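PDB 3O1I: periplasmic protein TorT from Vibrio parahaemolyticus, which probably binds trimethylamine N-oxide in the periplasm and relays its presence to the sensor kinase TorS. Local coordinates for residues D114-G119 / V154-Y159; T137-L142 / I167-S172; G193-I198 / H219-V224. One frame throughout, in Å; residues are numbered along the deposited sequence.

Interaction 1: D114-G119 / V154-Y159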
ATOM      1  N   ASP D 114     -37.980  -0.661 -10.824  1.00 76.47           N
ATOM      2  CA  ASP D 114     -38.304  -1.411  -9.612  1.00 77.45           C
ATOM      3  C   ASP D 114     -37.603  -2.762  -9.744  1.00 78.18           C
ATOM      4  O   ASP D 114     -37.920  -3.553 -10.635  1.00 78.52           O
ATOM      5  CB  ASP D 114     -39.821  -1.617  -9.506  1.00 78.27           C
ATOM      6  CG  ASP D 114     -40.226  -2.433  -8.282  1.00 79.41           C
ATOM      7  OD1 ASP D 114     -39.338  -2.820  -7.489  1.00 78.62           O
ATOM      8  OD2 ASP D 114     -41.439  -2.689  -8.111  1.00 79.88           O
ATOM      9  N   TRP D 115     -36.649  -3.031  -8.860  1.00 78.10           N
ATOM     10  CA  TRP D 115     -35.904  -4.278  -8.934  1.00 77.42           C
ATOM     11  C   TRP D 115     -36.699  -5.535  -8.624  1.00 77.78           C
ATOM     12  O   TRP D 115     -36.261  -6.642  -8.946  1.00 77.64           O
ATOM     13  CB  TRP D 115     -34.652  -4.177  -8.063  1.00 76.49           C
ATOM     14  CG  TRP D 115     -33.659  -3.286  -8.716  1.00 74.10           C
ATOM     15  CD1 TRP D 115     -33.753  -1.936  -8.861  1.00 73.42           C
ATOM     16  CD2 TRP D 115     -32.517  -3.691  -9.475  1.00 72.78           C
ATOM     17  NE1 TRP D 115     -32.754  -1.474  -9.676  1.00 72.90           N
ATOM     18  CE2 TRP D 115     -31.978  -2.531 -10.067  1.00 72.76           C
ATOM     19  CE3 TRP D 115     -31.903  -4.922  -9.719  1.00 71.40           C
ATOM     20  CZ2 TRP D 115     -30.853  -2.562 -10.891  1.00 73.21           C
ATOM     21  CZ3 TRP D 115     -30.784  -4.957 -10.537  1.00 72.94           C
ATOM     22  CH2 TRP D 115     -30.270  -3.781 -11.116  1.00 73.16           C
ATOM     23  N   TYR D 116     -37.870  -5.357  -8.015  1.00 77.38           N
ATOM     24  CA  TYR D 116     -38.761  -6.469  -7.684  1.00 75.88           C
ATOM     25  C   TYR D 116     -38.940  -7.336  -8.922  1.00 75.13           C
ATOM     26  O   TYR D 116     -38.924  -8.562  -8.845  1.00 74.64           O
ATOM     27  CB  TYR D 116     -40.128  -5.928  -7.261  1.00 75.00           C
ATOM     28  CG  TYR D 116     -41.187  -6.980  -7.018  1.00 74.54           C
ATOM     29  CD1 TYR D 116     -41.436  -7.459  -5.734  1.00 74.01           C
ATOM     30  CD2 TYR D 116     -41.959  -7.488  -8.074  1.00 74.83           C
ATOM     31  CE1 TYR D 116     -42.423  -8.410  -5.501  1.00 73.58           C
ATOM     32  CE2 TYR D 116     -42.947  -8.444  -7.852  1.00 72.47           C
ATOM     33  CZ  TYR D 116     -43.170  -8.894  -6.561  1.00 72.98           C
ATOM     34  OH  TYR D 116     -44.148  -9.820  -6.306  1.00 73.99           O
ATOM     35  N   TRP D 117     -39.107  -6.678 -10.064  1.00 75.15           N
ATOM     36  CA  TRP D 117     -39.309  -7.361 -11.334  1.00 76.12           C
ATOM     37  C   TRP D 117     -38.016  -7.870 -11.962  1.00 73.34           C
ATOM     38  O   TRP D 117     -38.016  -8.365 -13.087  1.00 73.89           O
ATOM     39  CB  TRP D 117     -40.068  -6.442 -12.313  1.00 80.47           C
ATOM     40  CG  TRP D 117     -41.421  -6.056 -11.783  1.00 84.17           C
ATOM     41  CD1 TRP D 117     -41.737  -4.928 -11.073  1.00 85.13           C
ATOM     42  CD2 TRP D 117     -42.593  -6.872 -11.777  1.00 85.86           C
ATOM     43  NE1 TRP D 117     -43.032  -4.999 -10.616  1.00 85.71           N
ATOM     44  CE2 TRP D 117     -43.581  -6.184 -11.033  1.00 86.75           C
ATOM     45  CE3 TRP D 117     -42.904  -8.124 -12.319  1.00 85.98           C
ATOM     46  CZ2 TRP D 117     -44.857  -6.708 -10.819  1.00 87.41           C
ATOM     47  CZ3 TRP D 117     -44.169  -8.646 -12.107  1.00 87.24           C
ATOM     48  CH2 TRP D 117     -45.132  -7.938 -11.362  1.00 88.14           C
ATOM     49  N   MET D 118     -36.912  -7.729 -11.239  1.00 70.07           N
ATOM     50  CA  MET D 118     -35.630  -8.230 -11.719  1.00 66.56           C
ATOM     51  C   MET D 118     -35.473  -9.594 -11.035  1.00 65.64           C
ATOM     52  O   MET D 118     -35.056 -10.581 -11.645  1.00 63.62           O
ATOM     53  CB  MET D 118     -34.507  -7.283 -11.311  1.00 63.69           C
ATOM     54  CG  MET D 118     -34.562  -5.924 -11.977  1.00 59.51           C
ATOM     55  SD  MET D 118     -33.929  -5.954 -13.664  1.00 57.01           S
ATOM     56  CE  MET D 118     -32.234  -6.489 -13.417  1.00 60.67           C
ATOM     57  N   GLY D 119     -35.833  -9.633  -9.756  1.00 65.14           N
ATOM     58  CA  GLY D 119     -35.769 -10.870  -9.010  1.00 65.63           C
ATOM     59  C   GLY D 119     -36.867 -11.777  -9.528  1.00 66.12           C
ATOM     60  O   GLY D 119     -36.695 -12.996  -9.642  1.00 66.19           O
ATOM     61  N   VAL D 154     -35.432  -7.164  -4.210  1.00 97.33           N
ATOM     62  CA  VAL D 154     -35.213  -8.256  -5.160  1.00 94.08           C
ATOM     63  C   VAL D 154     -35.654  -9.607  -4.601  1.00 92.23           C
ATOM     64  O   VAL D 154     -36.181 -10.451  -5.326  1.00 91.02           O
ATOM     65  CB  VAL D 154     -33.726  -8.360  -5.551  1.00 93.13           C
ATOM     66  CG1 VAL D 154     -33.449  -9.686  -6.237  1.00 93.22           C
ATOM     67  CG2 VAL D 154     -33.365  -7.229  -6.475  1.00 92.72           C
ATOM     68  N   THR D 155     -35.415  -9.812  -3.311  1.00 90.06           N
ATOM     69  CA  THR D 155     -35.796 -11.051  -2.654  1.00 88.81           C
ATOM     70  C   THR D 155     -37.279 -11.335  -2.885  1.00 86.91           C
ATOM     71  O   THR D 155     -37.627 -12.260  -3.612  1.00 87.14           O
ATOM     72  CB  THR D 155     -35.517 -10.994  -1.125  1.00 89.67           C
ATOM     73  OG1 THR D 155     -34.107 -10.867  -0.904  1.00 89.71           O
ATOM     74  CG2 THR D 155     -36.021 -12.258  -0.427  1.00 89.53           C
ATOM     75  N   THR D 156     -38.150 -10.537  -2.275  1.00 84.86           N
ATOM     76  CA  THR D 156     -39.586 -10.739  -2.436  1.00 83.21           C
ATOM     77  C   THR D 156     -39.943 -10.899  -3.911  1.00 80.71           C
ATOM     78  O   THR D 156     -40.826 -11.675  -4.259  1.00 78.51           O
ATOM     79  CB  THR D 156     -40.391  -9.570  -1.818  1.00 84.01           C
ATOM     80  OG1 THR D 156     -40.163  -9.537  -0.402  1.00 83.87           O
ATOM     81  CG2 THR D 156     -41.884  -9.750  -2.077  1.00 83.82           C
ATOM     82  N   GLY D 157     -39.246 -10.162  -4.770  1.00 79.63           N
ATOM     83  CA  GLY D 157     -39.480 -10.277  -6.198  1.00 78.14           C
ATOM     84  C   GLY D 157     -39.152 -11.702  -6.606  1.00 77.66           C
ATOM     85  O   GLY D 157     -40.002 -12.410  -7.138  1.00 77.25           O
ATOM     86  N   PHE D 158     -37.918 -12.127  -6.341  1.00 77.52           N
ATOM     87  CA  PHE D 158     -37.477 -13.484  -6.661  1.00 76.11           C
ATOM     88  C   PHE D 158     -38.362 -14.504  -5.967  1.00 77.36           C
ATOM     89  O   PHE D 158     -38.808 -15.472  -6.576  1.00 76.98           O
ATOM     90  CB  PHE D 158     -36.037 -13.717  -6.199  1.00 72.11           C
ATOM     91  CG  PHE D 158     -35.562 -15.132  -6.395  1.00 68.00           C
ATOM     92  CD1 PHE D 158     -35.032 -15.541  -7.619  1.00 65.97           C
ATOM     93  CD2 PHE D 158     -35.689 -16.070  -5.371  1.00 64.84           C
ATOM     94  CE1 PHE D 158     -34.636 -16.856  -7.820  1.00 63.50           C
ATOM     95  CE2 PHE D 158     -35.299 -17.389  -5.562  1.00 62.32           C
ATOM     96  CZ  PHE D 158     -34.774 -17.784  -6.789  1.00 63.10           C
ATOM     97  N   TYR D 159     -38.599 -14.289  -4.679  1.00 79.86           N
ATOM     98  CA  TYR D 159     -39.420 -15.199  -3.899  1.00 82.81           C
ATOM     99  C   TYR D 159     -40.773 -15.507  -4.533  1.00 84.45           C
ATOM    100  O   TYR D 159     -41.140 -16.674  -4.663  1.00 84.75           O
ATOM    101  CB  TYR D 159     -39.608 -14.659  -2.478  1.00 83.57           C
ATOM    102  CG  TYR D 159     -38.678 -15.306  -1.476  1.00 86.67           C
ATOM    103  CD1 TYR D 159     -37.293 -15.171  -1.586  1.00 88.03           C
ATOM    104  CD2 TYR D 159     -39.179 -16.094  -0.439  1.00 88.43           C
ATOM    105  CE1 TYR D 159     -36.426 -15.808  -0.688  1.00 89.29           C
ATOM    106  CE2 TYR D 159     -38.322 -16.738   0.464  1.00 89.87           C
ATOM    107  CZ  TYR D 159     -36.948 -16.591   0.332  1.00 90.61           C
ATOM    108  OH  TYR D 159     -36.107 -17.229   1.217  1.00 91.44           O
TER
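Trp115 O accepts from two backbone donors, Met118 N and Gly119 N, while Trp115 CB packs on Val154 CG2 across the contact at 3.7 Å. This is a close helix-helix contact through two glycines, joining helix 116-127 to helix 152-163 in a protein of the bacterial solute-binding protein 2 family. Gly119 and Gly157 have no side chains between the helices, so the two backbones approach directly. No hydrogen bond spans them. Two CA-H...O contacts do. Gly157 CA lies 3.2 Å from Tyr116 O, and Phe158 CA lies 3.1 Å from Gly119 O. The Tyr116 ring adds a CH-pi contact. Its CG is anti to the backbone N (chi1 174°), and one ring face lies against Gly157 CA, 3.6 Å from the ring centroid. Thr156 CG2 meets the same ring at its edge, near the ring plane, 3.7 Å from Tyr116 CE1. On the same helix as Thr156, Val154 CG1 packs on Gly119 CA. The Trp115 ring turns away from this contact and makes a cation-pi interaction with Arg148. In the turn that leads into helix 116-127, Tyr116 N donates a capping bond of 3.0 Å to Asp114 OD1, coming from above the carboxylate plane.

Interaction 2: T137-L142 / I167-S172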
ATOM      1  N   THR D 137     -35.480 -28.935  -6.742  1.00 78.62           N
ATOM      2  CA  THR D 137     -34.238 -28.334  -7.202  1.00 77.68           C
ATOM      3  C   THR D 137     -33.664 -27.418  -6.124  1.00 77.44           C
ATOM      4  O   THR D 137     -34.265 -26.401  -5.782  1.00 78.04           O
ATOM      5  CB  THR D 137     -34.481 -27.519  -8.496  1.00 77.29           C
ATOM      6  OG1 THR D 137     -35.077 -28.364  -9.490  1.00 76.53           O
ATOM      7  CG2 THR D 137     -33.178 -26.963  -9.042  1.00 76.95           C
ATOM      8  N   ASN D 138     -32.505 -27.785  -5.583  1.00 77.38           N
ATOM      9  CA  ASN D 138     -31.857 -26.982  -4.547  1.00 76.98           C
ATOM     10  C   ASN D 138     -31.055 -25.849  -5.175  1.00 75.75           C
ATOM     11  O   ASN D 138     -30.215 -26.070  -6.052  1.00 75.11           O
ATOM     12  CB  ASN D 138     -30.954 -27.856  -3.670  1.00 78.25           C
ATOM     13  CG  ASN D 138     -31.748 -28.822  -2.803  1.00 80.40           C
ATOM     14  OD1 ASN D 138     -32.657 -28.418  -2.080  1.00 81.65           O
ATOM     15  ND2 ASN D 138     -31.406 -30.104  -2.872  1.00 82.71           N
ATOM     16  N   ILE D 139     -31.323 -24.631  -4.716  1.00 74.11           N
ATOM     17  CA  ILE D 139     -30.663 -23.448  -5.250  1.00 72.76           C
ATOM     18  C   ILE D 139     -29.945 -22.644  -4.152  1.00 70.08           C
ATOM     19  O   ILE D 139     -30.302 -22.723  -2.971  1.00 68.28           O
ATOM     20  CB  ILE D 139     -31.714 -22.556  -5.976  1.00 74.17           C
ATOM     21  CG1 ILE D 139     -31.013 -21.461  -6.778  1.00 75.54           C
ATOM     22  CG2 ILE D 139     -32.686 -21.951  -4.953  1.00 75.00           C
ATOM     23  CD1 ILE D 139     -31.961 -20.457  -7.408  1.00 76.72           C
ATOM     24  N   ALA D 140     -28.934 -21.874  -4.550  1.00 67.16           N
ATOM     25  CA  ALA D 140     -28.162 -21.062  -3.609  1.00 65.61           C
ATOM     26  C   ALA D 140     -28.248 -19.576  -3.933  1.00 63.57           C
ATOM     27  O   ALA D 140     -27.943 -19.173  -5.048  1.00 63.43           O
ATOM     28  CB  ALA D 140     -26.704 -21.505  -3.621  1.00 65.10           C
ATOM     29  N   LEU D 141     -28.631 -18.767  -2.946  1.00 62.03           N
ATOM     30  CA  LEU D 141     -28.774 -17.320  -3.130  1.00 61.15           C
ATOM     31  C   LEU D 141     -27.584 -16.460  -2.717  1.00 59.27           C
ATOM     32  O   LEU D 141     -27.274 -16.365  -1.546  1.00 58.29           O
ATOM     33  CB  LEU D 141     -30.018 -16.816  -2.380  1.00 61.62           C
ATOM     34  CG  LEU D 141     -31.374 -16.913  -3.091  1.00 61.16           C
ATOM     35  CD1 LEU D 141     -32.511 -16.610  -2.115  1.00 60.48           C
ATOM     36  CD2 LEU D 141     -31.387 -15.932  -4.252  1.00 59.19           C
ATOM     37  N   LEU D 142     -26.930 -15.828  -3.685  1.00 59.10           N
ATOM     38  CA  LEU D 142     -25.796 -14.950  -3.398  1.00 60.72           C
ATOM     39  C   LEU D 142     -26.087 -13.573  -3.991  1.00 62.23           C
ATOM     40  O   LEU D 142     -25.435 -13.126  -4.934  1.00 62.35           O
ATOM     41  CB  LEU D 142     -24.501 -15.509  -3.994  1.00 58.46           C
ATOM     42  CG  LEU D 142     -24.102 -16.932  -3.587  1.00 57.65           C
ATOM     43  CD1 LEU D 142     -22.726 -17.224  -4.158  1.00 55.60           C
ATOM     44  CD2 LEU D 142     -24.099 -17.087  -2.077  1.00 54.75           C
ATOM     45  N   ILE D 167     -38.698 -25.613  -6.509  1.00 84.45           N
ATOM     46  CA  ILE D 167     -37.392 -25.005  -6.338  1.00 81.53           C
ATOM     47  C   ILE D 167     -37.219 -24.692  -4.858  1.00 81.42           C
ATOM     48  O   ILE D 167     -38.012 -23.946  -4.283  1.00 81.61           O
ATOM     49  CB  ILE D 167     -37.283 -23.717  -7.177  1.00 79.01           C
ATOM     50  CG1 ILE D 167     -37.113 -24.096  -8.646  1.00 76.29           C
ATOM     51  CG2 ILE D 167     -36.131 -22.856  -6.687  1.00 77.95           C
ATOM     52  CD1 ILE D 167     -37.096 -22.937  -9.571  1.00 74.96           C
ATOM     53  N   HIS D 168     -36.197 -25.287  -4.246  1.00 80.22           N
ATOM     54  CA  HIS D 168     -35.914 -25.084  -2.828  1.00 79.14           C
ATOM     55  C   HIS D 168     -34.654 -24.240  -2.678  1.00 79.08           C
ATOM     56  O   HIS D 168     -33.742 -24.323  -3.501  1.00 78.38           O
ATOM     57  CB  HIS D 168     -35.696 -26.435  -2.135  1.00 78.81           C
ATOM     58  CG  HIS D 168     -35.547 -26.339  -0.647  1.00 78.47           C
ATOM     59  ND1 HIS D 168     -36.622 -26.142   0.193  1.00 79.60           N
ATOM     60  CD2 HIS D 168     -34.453 -26.398   0.149  1.00 78.27           C
ATOM     61  CE1 HIS D 168     -36.197 -26.086   1.442  1.00 78.61           C
ATOM     62  NE2 HIS D 168     -34.884 -26.237   1.444  1.00 78.60           N
ATOM     63  N   ILE D 169     -34.613 -23.420  -1.632  1.00 79.00           N
ATOM     64  CA  ILE D 169     -33.442 -22.594  -1.365  1.00 78.10           C
ATOM     65  C   ILE D 169     -32.655 -23.298  -0.259  1.00 78.45           C
ATOM     66  O   ILE D 169     -33.160 -23.477   0.855  1.00 77.70           O
ATOM     67  CB  ILE D 169     -33.831 -21.177  -0.888  1.00 76.61           C
ATOM     68  CG1 ILE D 169     -34.800 -20.533  -1.880  1.00 76.56           C
ATOM     69  CG2 ILE D 169     -32.592 -20.303  -0.791  1.00 75.81           C
ATOM     70  CD1 ILE D 169     -35.216 -19.120  -1.500  1.00 75.45           C
ATOM     71  N   VAL D 170     -31.436 -23.730  -0.575  1.00 78.53           N
ATOM     72  CA  VAL D 170     -30.605 -24.412   0.409  1.00 78.33           C
ATOM     73  C   VAL D 170     -30.258 -23.400   1.482  1.00 78.14           C
ATOM     74  O   VAL D 170     -30.310 -23.697   2.675  1.00 78.37           O
ATOM     75  CB  VAL D 170     -29.306 -24.942  -0.219  1.00 78.14           C
ATOM     76  CG1 VAL D 170     -28.427 -25.572   0.847  1.00 77.38           C
ATOM     77  CG2 VAL D 170     -29.636 -25.960  -1.290  1.00 78.72           C
ATOM     78  N   ASP D 171     -29.904 -22.199   1.041  1.00 77.96           N
ATOM     79  CA  ASP D 171     -29.571 -21.119   1.949  1.00 78.10           C
ATOM     80  C   ASP D 171     -29.237 -19.859   1.161  1.00 76.62           C
ATOM     81  O   ASP D 171     -29.343 -19.825  -0.067  1.00 75.40           O
ATOM     82  CB  ASP D 171     -28.387 -21.504   2.847  1.00 81.31           C
ATOM     83  CG  ASP D 171     -28.552 -20.997   4.283  1.00 83.84           C
ATOM     84  OD1 ASP D 171     -27.583 -21.093   5.066  1.00 84.66           O
ATOM     85  OD2 ASP D 171     -29.655 -20.510   4.634  1.00 83.31           O
ATOM     86  N   SER D 172     -28.833 -18.823   1.884  1.00 75.43           N
ATOM     87  CA  SER D 172     -28.493 -17.555   1.269  1.00 74.91           C
ATOM     88  C   SER D 172     -27.302 -16.933   1.993  1.00 74.07           C
ATOM     89  O   SER D 172     -27.262 -16.910   3.220  1.00 74.50           O
ATOM     90  CB  SER D 172     -29.697 -16.616   1.335  1.00 74.99           C
ATOM     91  OG  SER D 172     -29.456 -15.422   0.610  1.00 76.76           O
TER
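Ile139 CG2 touches both Ile167 and Ile169, 4.0 Å from Ile167 CG2. It lies the same distance from Ile169 CG1. Leu141 extends this apolar patch, its CD1 meeting Ile169 CD1 at 3.7 Å. The two side chains cross obliquely. The strands belong to a beta-alpha-beta crossover, in which helix 152-163 links strand 137-142 to its parallel neighbour 167-172. That helix also covers the isoleucine face: Phe158 packs on Ile139, Tyr159 on Ile169 and Ile162 on Ile167.

The backbones of the same residues carry the bonds between the strands. His168 N donates to Thr137 O, and Ile139 N donates to His168 O at 2.7 Å. Val170 N then donates to Ile139 O at 2.8 Å. Here the register slips by one. Ile139 pairs with Ile169, but Leu141 pairs with Ser172, leaving one extra residue in the second strand. The extra residue makes this a beta bulge, and Val170 has helical backbone angles there. Its CG2 packs on Asn138 CB, the two side chains crossing at about a right angle. The Asn138 and His168 side chains lie side by side on the face opposite the isoleucines.

Past the bulge, Leu141 N reaches Asp171 O at 3.1 Å. Ser172 marks the polar end. Its OG is anti to the backbone N (chi1 -173°) and donates to Leu141 O at 3.2 Å, 45° out of the carbonyl plane.

Interaction 3: G193-I198 / H219-V224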
ATOM      1  N   GLY D 193     -22.547 -28.982  -1.787  1.00 78.00           N
ATOM      2  CA  GLY D 193     -22.836 -30.195  -2.532  1.00 79.63           C
ATOM      3  C   GLY D 193     -24.204 -30.285  -3.194  1.00 81.16           C
ATOM      4  O   GLY D 193     -24.294 -30.629  -4.373  1.00 82.38           O
ATOM      5  N   ASN D 194     -25.265 -29.977  -2.451  1.00 81.77           N
ATOM      6  CA  ASN D 194     -26.635 -30.055  -2.974  1.00 83.26           C
ATOM      7  C   ASN D 194     -27.019 -28.957  -3.956  1.00 82.85           C
ATOM      8  O   ASN D 194     -28.130 -28.956  -4.482  1.00 83.83           O
ATOM      9  CB  ASN D 194     -27.643 -29.984  -1.832  1.00 85.89           C
ATOM     10  CG  ASN D 194     -27.217 -30.779  -0.634  1.00 89.60           C
ATOM     11  OD1 ASN D 194     -27.182 -32.009  -0.673  1.00 90.58           O
ATOM     12  ND2 ASN D 194     -26.881 -30.079   0.449  1.00 91.92           N
ATOM     13  N   ILE D 195     -26.119 -28.018  -4.209  1.00 81.33           N
ATOM     14  CA  ILE D 195     -26.452 -26.912  -5.087  1.00 79.19           C
ATOM     15  C   ILE D 195     -26.548 -27.202  -6.570  1.00 78.08           C
ATOM     16  O   ILE D 195     -25.584 -27.630  -7.204  1.00 76.67           O
ATOM     17  CB  ILE D 195     -25.481 -25.743  -4.885  1.00 78.63           C
ATOM     18  CG1 ILE D 195     -25.367 -25.432  -3.390  1.00 78.22           C
ATOM     19  CG2 ILE D 195     -25.971 -24.521  -5.651  1.00 77.47           C
ATOM     20  CD1 ILE D 195     -26.707 -25.258  -2.690  1.00 76.13           C
ATOM     21  N   ASP D 196     -27.736 -26.938  -7.108  1.00 77.64           N
ATOM     22  CA  ASP D 196     -28.032 -27.112  -8.524  1.00 77.18           C
ATOM     23  C   ASP D 196     -27.747 -25.792  -9.238  1.00 76.27           C
ATOM     24  O   ASP D 196     -26.982 -25.753 -10.208  1.00 75.60           O
ATOM     25  CB  ASP D 196     -29.501 -27.491  -8.711  1.00 77.53           C
ATOM     26  CG  ASP D 196     -29.816 -28.871  -8.173  1.00 78.99           C
ATOM     27  OD1 ASP D 196     -29.287 -29.853  -8.733  1.00 79.17           O
ATOM     28  OD2 ASP D 196     -30.588 -28.977  -7.194  1.00 79.35           O
ATOM     29  N   TYR D 197     -28.363 -24.716  -8.741  1.00 75.04           N
ATOM     30  CA  TYR D 197     -28.187 -23.375  -9.305  1.00 72.43           C
ATOM     31  C   TYR D 197     -27.710 -22.362  -8.271  1.00 70.74           C
ATOM     32  O   TYR D 197     -27.882 -22.548  -7.061  1.00 71.03           O
ATOM     33  CB  TYR D 197     -29.504 -22.829  -9.870  1.00 71.92           C
ATOM     34  CG  TYR D 197     -30.162 -23.667 -10.928  1.00 71.06           C
ATOM     35  CD1 TYR D 197     -31.342 -24.358 -10.655  1.00 70.91           C
ATOM     36  CD2 TYR D 197     -29.629 -23.746 -12.210  1.00 70.98           C
ATOM     37  CE1 TYR D 197     -31.979 -25.104 -11.639  1.00 71.94           C
ATOM     38  CE2 TYR D 197     -30.253 -24.490 -13.203  1.00 71.67           C
ATOM     39  CZ  TYR D 197     -31.429 -25.166 -12.916  1.00 72.71           C
ATOM     40  OH  TYR D 197     -32.058 -25.880 -13.911  1.00 72.95           O
ATOM     41  N   ILE D 198     -27.121 -21.284  -8.777  1.00 68.84           N
ATOM     42  CA  ILE D 198     -26.665 -20.174  -7.956  1.00 66.76           C
ATOM     43  C   ILE D 198     -27.267 -18.923  -8.595  1.00 65.61           C
ATOM     44  O   ILE D 198     -27.015 -18.624  -9.768  1.00 63.76           O
ATOM     45  CB  ILE D 198     -25.126 -19.976  -7.968  1.00 67.00           C
ATOM     46  CG1 ILE D 198     -24.400 -21.194  -7.414  1.00 66.98           C
ATOM     47  CG2 ILE D 198     -24.762 -18.777  -7.108  1.00 65.08           C
ATOM     48  CD1 ILE D 198     -22.883 -21.066  -7.543  1.00 67.31           C
ATOM     49  N   HIS D 219     -20.425 -27.520 -15.666  1.00 81.02           N
ATOM     50  CA  HIS D 219     -21.693 -28.094 -16.110  1.00 82.00           C
ATOM     51  C   HIS D 219     -22.460 -28.812 -14.996  1.00 80.96           C
ATOM     52  O   HIS D 219     -23.282 -29.681 -15.267  1.00 80.47           O
ATOM     53  CB  HIS D 219     -21.435 -29.059 -17.278  1.00 84.28           C
ATOM     54  CG  HIS D 219     -20.765 -28.414 -18.454  1.00 87.67           C
ATOM     55  ND1 HIS D 219     -21.375 -27.440 -19.218  1.00 88.70           N
ATOM     56  CD2 HIS D 219     -19.519 -28.565 -18.964  1.00 88.54           C
ATOM     57  CE1 HIS D 219     -20.533 -27.017 -20.145  1.00 89.61           C
ATOM     58  NE2 HIS D 219     -19.400 -27.682 -20.012  1.00 89.37           N
ATOM     59  N   ASP D 220     -22.205 -28.439 -13.746  1.00 80.30           N
ATOM     60  CA  ASP D 220     -22.878 -29.070 -12.613  1.00 79.22           C
ATOM     61  C   ASP D 220     -23.720 -28.082 -11.806  1.00 77.30           C
ATOM     62  O   ASP D 220     -24.631 -28.478 -11.075  1.00 76.91           O
ATOM     63  CB  ASP D 220     -21.850 -29.746 -11.698  1.00 81.13           C
ATOM     64  CG  ASP D 220     -21.250 -31.003 -12.317  1.00 82.70           C
ATOM     65  OD1 ASP D 220     -20.624 -30.924 -13.400  1.00 81.65           O
ATOM     66  OD2 ASP D 220     -21.406 -32.080 -11.707  1.00 84.75           O
ATOM     67  N   ILE D 221     -23.406 -26.798 -11.936  1.00 74.85           N
ATOM     68  CA  ILE D 221     -24.143 -25.748 -11.243  1.00 71.73           C
ATOM     69  C   ILE D 221     -24.534 -24.677 -12.262  1.00 70.66           C
ATOM     70  O   ILE D 221     -23.686 -24.163 -12.987  1.00 69.93           O
ATOM     71  CB  ILE D 221     -23.289 -25.119 -10.122  1.00 71.00           C
ATOM     72  CG1 ILE D 221     -23.040 -26.157  -9.031  1.00 69.87           C
ATOM     73  CG2 ILE D 221     -23.993 -23.914  -9.530  1.00 70.07           C
ATOM     74  CD1 ILE D 221     -22.175 -25.662  -7.914  1.00 69.31           C
ATOM     75  N   GLY D 222     -25.826 -24.365 -12.329  1.00 69.09           N
ATOM     76  CA  GLY D 222     -26.304 -23.364 -13.269  1.00 66.76           C
ATOM     77  C   GLY D 222     -26.312 -21.969 -12.676  1.00 65.42           C
ATOM     78  O   GLY D 222     -26.816 -21.769 -11.568  1.00 65.02           O
ATOM     79  N   LEU D 223     -25.765 -21.005 -13.421  1.00 63.73           N
ATOM     80  CA  LEU D 223     -25.674 -19.612 -12.975  1.00 60.14           C
ATOM     81  C   LEU D 223     -26.793 -18.697 -13.489  1.00 59.77           C
ATOM     82  O   LEU D 223     -27.026 -18.585 -14.694  1.00 59.29           O
ATOM     83  CB  LEU D 223     -24.317 -19.039 -13.379  1.00 56.80           C
ATOM     84  CG  LEU D 223     -23.140 -19.945 -13.006  1.00 54.58           C
ATOM     85  CD1 LEU D 223     -21.828 -19.270 -13.386  1.00 52.55           C
ATOM     86  CD2 LEU D 223     -23.196 -20.272 -11.511  1.00 53.90           C
ATOM     87  N   VAL D 224     -27.471 -18.038 -12.554  1.00 59.76           N
ATOM     88  CA  VAL D 224     -28.565 -17.128 -12.860  1.00 58.67           C
ATOM     89  C   VAL D 224     -28.308 -15.780 -12.187  1.00 58.79           C
ATOM     90  O   VAL D 224     -28.310 -15.688 -10.957  1.00 59.65           O
ATOM     91  CB  VAL D 224     -29.906 -17.714 -12.356  1.00 58.29           C
ATOM     92  CG1 VAL D 224     -31.021 -16.687 -12.467  1.00 57.87           C
ATOM     93  CG2 VAL D 224     -30.255 -18.952 -13.158  1.00 57.00           C
TER
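Segments 193-198 and 219-224 run parallel where they pair, Tyr197 beside Gly222 and Ile198 beside Leu223. Gly222 carries two of the three backbone bonds. Its N donates to Asp196 O at 2.8 Å, and its O accepts from Ile198 N at 2.8 Å. Val224 N then donates to Ile198 O, an almost straight bond of 2.9 Å with 170° at the hydrogen. Helix 202-214 connects the two strands in a beta-alpha-beta unit, and strand 222-225 is the outermost strand of its sheet within this chain.

One face is aliphatic. Ile221 CG2, anti to the backbone N, meets Ile198 CG1 at 3.5 Å. Leu223 lies alongside Ile198, pointing the same way, with its CD2 4.0 Å from Ile198 CB. Helix 202-214 covers this face through Leu212, Ala208 and Ile209, while Val189 of helix 179-192 packs on Ile198. Ile221 CG1 also lies 3.5 Å from Ile195 O.

Tyr197 points to the other face. Its ring meets the Gly222 backbone, with CD2 3.5 Å from Gly222 CA and Gly222 O at the ring edge. The glycine has no side chain in the way of the ring. The phenol OH bonds to His130 NE2, and Asp196 OD2 accepts from Asn138 N on the neighbouring strand.

Across the contact, then, main-chain bonds set the register and aliphatic carbons supply the burial. The polar ends of Tyr197 and Asp196 bond outside it, tying this strand pair to strand 137-142 through Asn138 and to His130 ahead of that strand.

Overall arrangement
Interactions 2 and 3 hold the same parallel sheet, because strands 137-142 and 197-200 are neighbours in it. Their centres are 9 Å apart. Each includes an edge strand within this chain. Interaction 3 is the more buried; interaction 2 has exposed His168 and Asp171 on one face. Both depend on main-chain hydrogen bonds. Interaction 1 is partly buried, has none across its segments and joins two helices by glycine backbone contacts and a CH-pi contact. It touches interaction 2, since Phe158 and Tyr159 of helix 152-163 pack on the sheet. Interactions 1 and 3 do not touch, their nearest atoms being about 6 Å apart. Helix 152-163 serves both interaction 1 and the crossover of interaction 2.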